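Long-range contacts in pectate lyase (Cellvibrio cellulosa, PDB 1GXM), which cleaves pectate (polygalacturonate) by anti-beta-elimination, this chain being the family 10 polysaccharide lyase catalytic module of a longer protein: residues A98-A103 with T156-D161; F105-Q110 with T165-A170. All blocks are in the same frame, centred on the assembly; numbering follows the deposited sequence.

Both contacts bring helix 93-109 against the approach to, or the body of, helix 161-181, and their centres lie about 12 Å apart. Contact 1 is buried and joins the middle of the first helix to the loop leading into the second; contact 2, partly buried, joins the C-terminal end of helix 93-109 to the second helix itself. They share an aromatic seam, in which the rings of Phe159 and Phe167 meet edge-to-face and Phe167 also packs against Ala103. Each has one arginine, reaching in opposite directions across the two helices: Arg100 to a loop carbonyl and a salt bridge with Asp163, Arg166 back to Asn104 and Asn108 of helix 93-109.

Contact 1: A98-A103 with T156-D161; sequences AVRKAA and TDVFSD
The loop that ends in the N-cap of helix 161-181 packs through Val158 and Phe159 on Val99, Arg100 and Ala103 of helix 93-109. The apolar part begins where Val99 CG1 meets Val158 CG2 at 3.7 Å, the two side chains crossing at about a right angle. Val99 CG1 is anti to its backbone N (chi1 175°), and the same methyl also touches the far end of the next aromatic side chain, Phe159 CZ, at 3.8 Å. One turn further along the helix, Ala103 CB packs against that CZ at 3.8 Å. Within the loop, Val158 CG2 covers the centre of one face of the Phe159 ring, 3.9 Å above its plane, and Val99 CG1 bridges this methyl and the ring tip. Arg100 slides past the ring in the opposite direction, its CG lying 3.9 Å from Phe159 CE1, while the guanidinium and ring planes stand 50° apart. CG and CD of the arginine run beside Val158 O, CD at 3.3 Å from it. Arg100 NH1 then donates to Val158 O at 3.0 Å with an N-H...O angle of 162°; the oxygen lies in the guanidinium plane, and the donor lies in the carbonyl plane. NH1 is also held by a salt bridge to Asp163, so one carboxylate links the arginine to the start of the second helix. Val158 is itself positioned by an ST turn, in which Thr156 OG1 accepts from Val158 N at 3.2 Å. Ser160 occupies the N-cap of helix 161-181: its side chain caps a backbone N just beyond Asp161, while Asp163 OD2 accepts from Ser160 N. The arrangement is that of a loop packed on a neighbouring helix just ahead of a capped helix start, within an alpha-helical fold of the six-hairpin clan.

Contact 2: F105-Q110 with T165-A170; sequences FLVNSQ and TRFKTA
Val107 and Arg166 form the centre of this contact: Val107 CG1 lies over one face of the guanidinium, 3.1 Å above its plane and offset toward the rim, with Arg166 NE 3.4 Å from that methyl. The other methyl, Val107 CG2, approaches the edge of the Phe167 ring near its plane, at 3.9 Å from CD1, and packs equally closely on Ala170 CB. The valine therefore fits between a charged plane, an aromatic edge and a small side chain. Arg166 reaches across because its CG is anti to the backbone N and the chain runs extended from CG to NE. At the tip, Arg166 NH2 donates to Asn108 OD1 at 2.9 Å, but the bond is weak, with an N-H...O angle of 129° and the amide and guanidinium planes well tilted apart. The stronger polar hold, which positions Arg166, is outside the two segments: NH1 binds Asn104 OD1, so two asparagines a turn apart on helix 93-109 receive the one guanidinium. NH1 also binds a glycerol, probably from the crystallisation liquor. Just past the end of that helix, Gln110 extends its chain toward Ala170. Gln110 NE2 donates to Ala170 O at 2.9 Å, almost straight at 174°, with the oxygen in the amide plane, while OE1 of Gln110 lies 3.3 Å from Ala170 CB. NE2 has a second acceptor, Gly114 O. Behind this shell, Leu144 of helix 136-148 backs both Phe167 and Ala170. The axes of 105-109 and 165-170 approach to 10.4 Å and run in the same general direction, crossing at 44°, consistent with the alpha/alpha toroid of the six-hairpin clan, to which the pectic acid lyase family belongs.

Contact 1: A98-A103 with T156-D161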
ATOM      1  N   ALA A  98     -21.600  -7.122   4.479  1.00 12.75           N
ATOM      2  CA  ALA A  98     -20.208  -7.563   4.439  1.00 12.30           C
ATOM      3  C   ALA A  98     -19.267  -6.381   4.348  1.00 12.08           C
ATOM      4  O   ALA A  98     -18.250  -6.338   5.014  1.00 11.87           O
ATOM      5  CB  ALA A  98     -19.992  -8.455   3.271  1.00 12.39           C
ATOM      6  N   VAL A  99     -19.609  -5.420   3.509  1.00 11.61           N
ATOM      7  CA  VAL A  99     -18.804  -4.219   3.382  1.00 12.07           C
ATOM      8  C   VAL A  99     -18.731  -3.483   4.708  1.00 12.35           C
ATOM      9  O   VAL A  99     -17.682  -2.999   5.086  1.00 11.97           O
ATOM     10  CB  VAL A  99     -19.362  -3.280   2.299  1.00 12.65           C
ATOM     11  CG1 VAL A  99     -18.590  -1.989   2.254  1.00 12.61           C
ATOM     12  CG2 VAL A  99     -19.265  -3.936   0.951  1.00 12.24           C
ATOM     13  N   ARG A 100     -19.843  -3.377   5.423  1.00 11.60           N
ATOM     14  CA  ARG A 100     -19.827  -2.752   6.738  1.00 12.31           C
ATOM     15  C   ARG A 100     -18.915  -3.480   7.719  1.00 11.91           C
ATOM     16  O   ARG A 100     -18.226  -2.856   8.517  1.00 12.51           O
ATOM     17  CB  ARG A 100     -21.248  -2.629   7.270  1.00 12.41           C
ATOM     18  CG  ARG A 100     -22.077  -1.636   6.458  1.00 13.45           C
ATOM     19  CD  ARG A 100     -23.551  -1.599   6.832  1.00 15.77           C
ATOM     20  NE  ARG A 100     -23.680  -1.303   8.252  1.00 16.61           N
ATOM     21  CZ  ARG A 100     -23.557  -0.092   8.784  1.00 17.17           C
ATOM     22  NH1 ARG A 100     -23.364   0.955   8.013  1.00 18.31           N
ATOM     23  NH2 ARG A 100     -23.634   0.078  10.100  1.00 17.33           N
ATOM     24  N   LYS A 101     -18.937  -4.810   7.687  1.00 12.15           N
ATOM     25  CA  LYS A 101     -18.074  -5.589   8.580  1.00 11.37           C
ATOM     26  C   LYS A 101     -16.602  -5.399   8.218  1.00 10.61           C
ATOM     27  O   LYS A 101     -15.769  -5.318   9.095  1.00 11.06           O
ATOM     28  CB  LYS A 101     -18.422  -7.076   8.574  1.00 11.77           C
ATOM     29  CG  LYS A 101     -19.747  -7.380   9.296  1.00 12.50           C
ATOM     30  CD  LYS A 101     -19.954  -8.863   9.516  1.00 13.56           C
ATOM     31  CE  LYS A 101     -19.151  -9.390  10.698  1.00 13.77           C
ATOM     32  NZ  LYS A 101     -19.435 -10.822  10.990  1.00 15.32           N
ATOM     33  N   ALA A 102     -16.342  -5.273   6.929  1.00 10.55           N
ATOM     34  CA  ALA A 102     -14.966  -5.083   6.435  1.00 10.65           C
ATOM     35  C   ALA A 102     -14.413  -3.724   6.820  1.00 11.18           C
ATOM     36  O   ALA A 102     -13.269  -3.627   7.215  1.00 11.90           O
ATOM     37  CB  ALA A 102     -14.903  -5.239   4.943  1.00 10.68           C
ATOM     38  N   ALA A 103     -15.233  -2.680   6.708  1.00 11.83           N
ATOM     39  CA  ALA A 103     -14.795  -1.348   7.108  1.00 11.37           C
ATOM     40  C   ALA A 103     -14.551  -1.311   8.606  1.00 11.35           C
ATOM     41  O   ALA A 103     -13.577  -0.730   9.072  1.00 12.07           O
ATOM     42  CB  ALA A 103     -15.813  -0.327   6.727  1.00 11.92           C
ATOM     43  N   THR A 156     -23.694   4.848  -1.814  1.00 20.18           N
ATOM     44  CA  THR A 156     -24.959   4.162  -1.622  1.00 19.78           C
ATOM     45  C   THR A 156     -25.321   4.307  -0.163  1.00 19.62           C
ATOM     46  O   THR A 156     -24.674   5.019   0.593  1.00 21.09           O
ATOM     47  CB  THR A 156     -24.842   2.672  -1.988  1.00 19.89           C
ATOM     48  OG1 THR A 156     -23.922   2.025  -1.099  1.00 20.52           O
ATOM     49  CG2 THR A 156     -24.218   2.476  -3.360  1.00 20.48           C
ATOM     50  N   ASP A 157     -26.336   3.583   0.268  1.00 18.85           N
ATOM     51  CA  ASP A 157     -26.714   3.623   1.672  1.00 18.69           C
ATOM     52  C   ASP A 157     -25.906   2.645   2.536  1.00 18.07           C
ATOM     53  O   ASP A 157     -26.275   2.372   3.685  1.00 17.89           O
ATOM     54  CB  ASP A 157     -28.221   3.381   1.824  1.00 19.01           C
ATOM     55  CG  ASP A 157     -28.649   1.998   1.394  1.00 20.59           C
ATOM     56  OD1 ASP A 157     -27.800   1.100   1.225  1.00 21.02           O
ATOM     57  OD2 ASP A 157     -29.850   1.697   1.226  1.00 23.96           O
ATOM     58  N   VAL A 158     -24.798   2.135   1.993  1.00 17.64           N
ATOM     59  CA  VAL A 158     -23.910   1.243   2.734  1.00 16.98           C
ATOM     60  C   VAL A 158     -23.473   1.869   4.050  1.00 16.85           C
ATOM     61  O   VAL A 158     -23.416   1.196   5.059  1.00 17.76           O
ATOM     62  CB  VAL A 158     -22.710   0.755   1.874  1.00 16.72           C
ATOM     63  CG1 VAL A 158     -21.812   1.889   1.400  1.00 15.38           C
ATOM     64  CG2 VAL A 158     -21.892  -0.258   2.652  1.00 17.18           C
ATOM     65  N   PHE A 159     -23.188   3.166   4.028  1.00 15.91           N
ATOM     66  CA  PHE A 159     -22.729   3.871   5.200  1.00 16.69           C
ATOM     67  C   PHE A 159     -23.585   5.067   5.496  1.00 17.33           C
ATOM     68  O   PHE A 159     -24.124   5.694   4.587  1.00 17.94           O
ATOM     69  CB  PHE A 159     -21.287   4.321   4.981  1.00 15.80           C
ATOM     70  CG  PHE A 159     -20.324   3.179   4.817  1.00 15.56           C
ATOM     71  CD1 PHE A 159     -20.290   2.147   5.741  1.00 14.59           C
ATOM     72  CD2 PHE A 159     -19.464   3.142   3.749  1.00 15.17           C
ATOM     73  CE1 PHE A 159     -19.398   1.095   5.598  1.00 14.29           C
ATOM     74  CE2 PHE A 159     -18.558   2.075   3.598  1.00 14.43           C
ATOM     75  CZ  PHE A 159     -18.540   1.062   4.513  1.00 14.54           C
ATOM     76  N   SER A 160     -23.639   5.394   6.773  1.00 19.04           N
ATOM     77  CA  SER A 160     -24.284   6.596   7.274  1.00 19.89           C
ATOM     78  C   SER A 160     -23.273   7.706   7.489  1.00 20.60           C
ATOM     79  O   SER A 160     -22.061   7.496   7.399  1.00 19.46           O
ATOM     80  CB  SER A 160     -24.930   6.283   8.620  1.00 20.90           C
ATOM     81  OG  SER A 160     -23.937   6.069   9.605  1.00 22.20           O
ATOM     82  N   ASP A 161     -23.763   8.896   7.806  1.00 20.73           N
ATOM     83  CA  ASP A 161     -22.898  10.005   8.188  1.00 21.41           C
ATOM     84  C   ASP A 161     -22.011   9.660   9.385  1.00 21.00           C
ATOM     85  O   ASP A 161     -20.837  10.033   9.416  1.00 19.88           O
ATOM     86  CB  ASP A 161     -23.737  11.231   8.561  1.00 22.35           C
ATOM     87  CG  ASP A 161     -24.354  11.911   7.372  1.00 25.28           C
ATOM     88  OD1 ASP A 161     -23.973  11.632   6.213  1.00 27.08           O
ATOM     89  OD2 ASP A 161     -25.254  12.772   7.509  1.00 27.79           O
TER

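Contact 2: F105-Q110 with T165-A170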
ATOM      1  N   PHE A 105     -13.723  -3.828  10.422  1.00 11.55           N
ATOM      2  CA  PHE A 105     -12.488  -4.567  10.608  1.00 10.82           C
ATOM      3  C   PHE A 105     -11.267  -3.654  10.430  1.00 10.56           C
ATOM      4  O   PHE A 105     -10.370  -3.623  11.266  1.00 11.01           O
ATOM      5  CB  PHE A 105     -12.401  -5.704   9.605  1.00 11.17           C
ATOM      6  CG  PHE A 105     -11.060  -6.354   9.566  1.00 11.72           C
ATOM      7  CD1 PHE A 105     -10.703  -7.294  10.521  1.00 11.58           C
ATOM      8  CD2 PHE A 105     -10.124  -5.991   8.617  1.00 11.26           C
ATOM      9  CE1 PHE A 105      -9.440  -7.858  10.513  1.00 12.58           C
ATOM     10  CE2 PHE A 105      -8.861  -6.575   8.606  1.00 10.77           C
ATOM     11  CZ  PHE A 105      -8.539  -7.504   9.558  1.00 11.47           C
ATOM     12  N   LEU A 106     -11.252  -2.906   9.335  1.00 10.74           N
ATOM     13  CA  LEU A 106     -10.113  -2.037   9.075  1.00 10.56           C
ATOM     14  C   LEU A 106      -9.927  -1.028  10.189  1.00 10.80           C
ATOM     15  O   LEU A 106      -8.830  -0.834  10.691  1.00 11.17           O
ATOM     16  CB  LEU A 106     -10.240  -1.328   7.737  1.00 10.74           C
ATOM     17  CG  LEU A 106     -10.148  -2.180   6.474  1.00 11.66           C
ATOM     18  CD1 LEU A 106     -10.343  -1.288   5.284  1.00 13.47           C
ATOM     19  CD2 LEU A 106      -8.808  -2.874   6.357  1.00 11.75           C
ATOM     20  N   VAL A 107     -11.023  -0.398  10.617  1.00 11.87           N
ATOM     21  CA  VAL A 107     -10.911   0.572  11.689  1.00 12.44           C
ATOM     22  C   VAL A 107     -10.543  -0.088  13.017  1.00 11.85           C
ATOM     23  O   VAL A 107      -9.697   0.410  13.754  1.00 12.19           O
ATOM     24  CB  VAL A 107     -12.158   1.444  11.819  1.00 12.89           C
ATOM     25  CG1 VAL A 107     -11.966   2.449  12.970  1.00 13.80           C
ATOM     26  CG2 VAL A 107     -12.415   2.178  10.482  1.00 13.31           C
ATOM     27  N   ASN A 108     -11.142  -1.240  13.307  1.00 12.37           N
ATOM     28  CA  ASN A 108     -10.808  -1.972  14.527  1.00 12.67           C
ATOM     29  C   ASN A 108      -9.347  -2.352  14.602  1.00 11.64           C
ATOM     30  O   ASN A 108      -8.758  -2.395  15.682  1.00 12.49           O
ATOM     31  CB  ASN A 108     -11.629  -3.234  14.675  1.00 12.79           C
ATOM     32  CG  ASN A 108     -13.037  -2.963  15.117  1.00 14.35           C
ATOM     33  OD1 ASN A 108     -13.341  -1.897  15.681  1.00 16.33           O
ATOM     34  ND2 ASN A 108     -13.917  -3.928  14.874  1.00 15.66           N
ATOM     35  N   SER A 109      -8.753  -2.610  13.429  1.00 11.45           N
ATOM     36  CA  SER A 109      -7.343  -2.993  13.372  1.00 10.92           C
ATOM     37  C   SER A 109      -6.392  -1.853  13.640  1.00 10.60           C
ATOM     38  O   SER A 109      -5.227  -2.075  13.895  1.00 11.50           O
ATOM     39  CB  SER A 109      -7.028  -3.592  12.020  1.00 11.34           C
ATOM     40  OG  SER A 109      -6.813  -2.606  11.033  1.00 11.58           O
ATOM     41  N   GLN A 110      -6.894  -0.629  13.574  1.00 10.89           N
ATOM     42  CA  GLN A 110      -6.046   0.532  13.620  1.00 11.38           C
ATOM     43  C   GLN A 110      -5.541   0.811  15.026  1.00 11.51           C
ATOM     44  O   GLN A 110      -6.309   0.853  15.981  1.00 12.98           O
ATOM     45  CB  GLN A 110      -6.775   1.749  13.062  1.00 11.37           C
ATOM     46  CG  GLN A 110      -5.882   2.933  12.825  1.00 11.42           C
ATOM     47  CD  GLN A 110      -6.605   4.043  12.120  1.00 11.16           C
ATOM     48  OE1 GLN A 110      -7.730   4.395  12.481  1.00 12.87           O
ATOM     49  NE2 GLN A 110      -5.967   4.613  11.102  1.00 10.26           N
ATOM     50  N   THR A 165     -17.977   9.569   9.609  1.00 16.61           N
ATOM     51  CA  THR A 165     -17.198  10.288  10.609  1.00 17.02           C
ATOM     52  C   THR A 165     -16.116   9.382  11.172  1.00 16.11           C
ATOM     53  O   THR A 165     -14.994   9.811  11.381  1.00 16.45           O
ATOM     54  CB  THR A 165     -18.121  10.785  11.727  1.00 17.18           C
ATOM     55  OG1 THR A 165     -18.964  11.789  11.162  1.00 20.32           O
ATOM     56  CG2 THR A 165     -17.352  11.482  12.864  1.00 19.44           C
ATOM     57  N   ARG A 166     -16.489   8.149  11.473  1.00 15.36           N
ATOM     58  CA  ARG A 166     -15.541   7.202  12.001  1.00 14.90           C
ATOM     59  C   ARG A 166     -14.446   6.918  10.986  1.00 14.31           C
ATOM     60  O   ARG A 166     -13.292   6.830  11.340  1.00 13.75           O
ATOM     61  CB  ARG A 166     -16.210   5.903  12.368  1.00 15.68           C
ATOM     62  CG  ARG A 166     -15.288   4.968  13.115  1.00 17.14           C
ATOM     63  CD  ARG A 166     -16.004   3.754  13.596  1.00 18.27           C
ATOM     64  NE  ARG A 166     -15.126   2.794  14.259  1.00 19.23           N
ATOM     65  CZ  ARG A 166     -15.172   1.480  14.066  1.00 19.93           C
ATOM     66  NH1 ARG A 166     -16.020   0.950  13.195  1.00 19.43           N
ATOM     67  NH2 ARG A 166     -14.341   0.689  14.724  1.00 20.85           N
ATOM     68  N   PHE A 167     -14.827   6.794   9.732  1.00 13.52           N
ATOM     69  CA  PHE A 167     -13.841   6.559   8.671  1.00 13.10           C
ATOM     70  C   PHE A 167     -12.962   7.762   8.462  1.00 13.30           C
ATOM     71  O   PHE A 167     -11.775   7.604   8.264  1.00 12.98           O
ATOM     72  CB  PHE A 167     -14.495   6.179   7.360  1.00 12.79           C
ATOM     73  CG  PHE A 167     -15.375   4.972   7.442  1.00 12.61           C
ATOM     74  CD1 PHE A 167     -15.190   4.020   8.418  1.00 13.64           C
ATOM     75  CD2 PHE A 167     -16.412   4.813   6.555  1.00 13.48           C
ATOM     76  CE1 PHE A 167     -16.017   2.928   8.512  1.00 14.61           C
ATOM     77  CE2 PHE A 167     -17.249   3.715   6.636  1.00 14.31           C
ATOM     78  CZ  PHE A 167     -17.040   2.768   7.622  1.00 14.69           C
ATOM     79  N   LYS A 168     -13.524   8.969   8.514  1.00 13.39           N
ATOM     80  CA  LYS A 168     -12.703  10.157   8.401  1.00 13.79           C
ATOM     81  C   LYS A 168     -11.671  10.204   9.519  1.00 13.82           C
ATOM     82  O   LYS A 168     -10.509  10.535   9.297  1.00 13.39           O
ATOM     83  CB  LYS A 168     -13.541  11.432   8.418  1.00 15.08           C
ATOM     84  CG  LYS A 168     -12.693  12.641   8.183  1.00 17.15           C
ATOM     85  CD  LYS A 168     -13.481  13.903   8.076  1.00 20.79           C
ATOM     86  CE  LYS A 168     -12.540  15.079   7.888  1.00 24.06           C
ATOM     87  NZ  LYS A 168     -13.270  16.388   7.861  1.00 26.34           N
ATOM     88  N   THR A 169     -12.081   9.861  10.730  1.00 13.08           N
ATOM     89  CA  THR A 169     -11.181   9.822  11.865  1.00 13.25           C
ATOM     90  C   THR A 169     -10.055   8.806  11.597  1.00 12.01           C
ATOM     91  O   THR A 169      -8.896   9.089  11.814  1.00 12.60           O
ATOM     92  CB  THR A 169     -11.955   9.476  13.137  1.00 13.55           C
ATOM     93  OG1 THR A 169     -12.829  10.581  13.440  1.00 16.54           O
ATOM     94  CG2 THR A 169     -11.044   9.283  14.352  1.00 15.20           C
ATOM     95  N   ALA A 170     -10.402   7.627  11.101  1.00 12.16           N
ATOM     96  CA  ALA A 170      -9.388   6.607  10.808  1.00 11.23           C
ATOM     97  C   ALA A 170      -8.428   7.096   9.720  1.00 11.19           C
ATOM     98  O   ALA A 170      -7.230   6.885   9.802  1.00 11.14           O
ATOM     99  CB  ALA A 170     -10.062   5.323  10.384  1.00 11.74           C
TER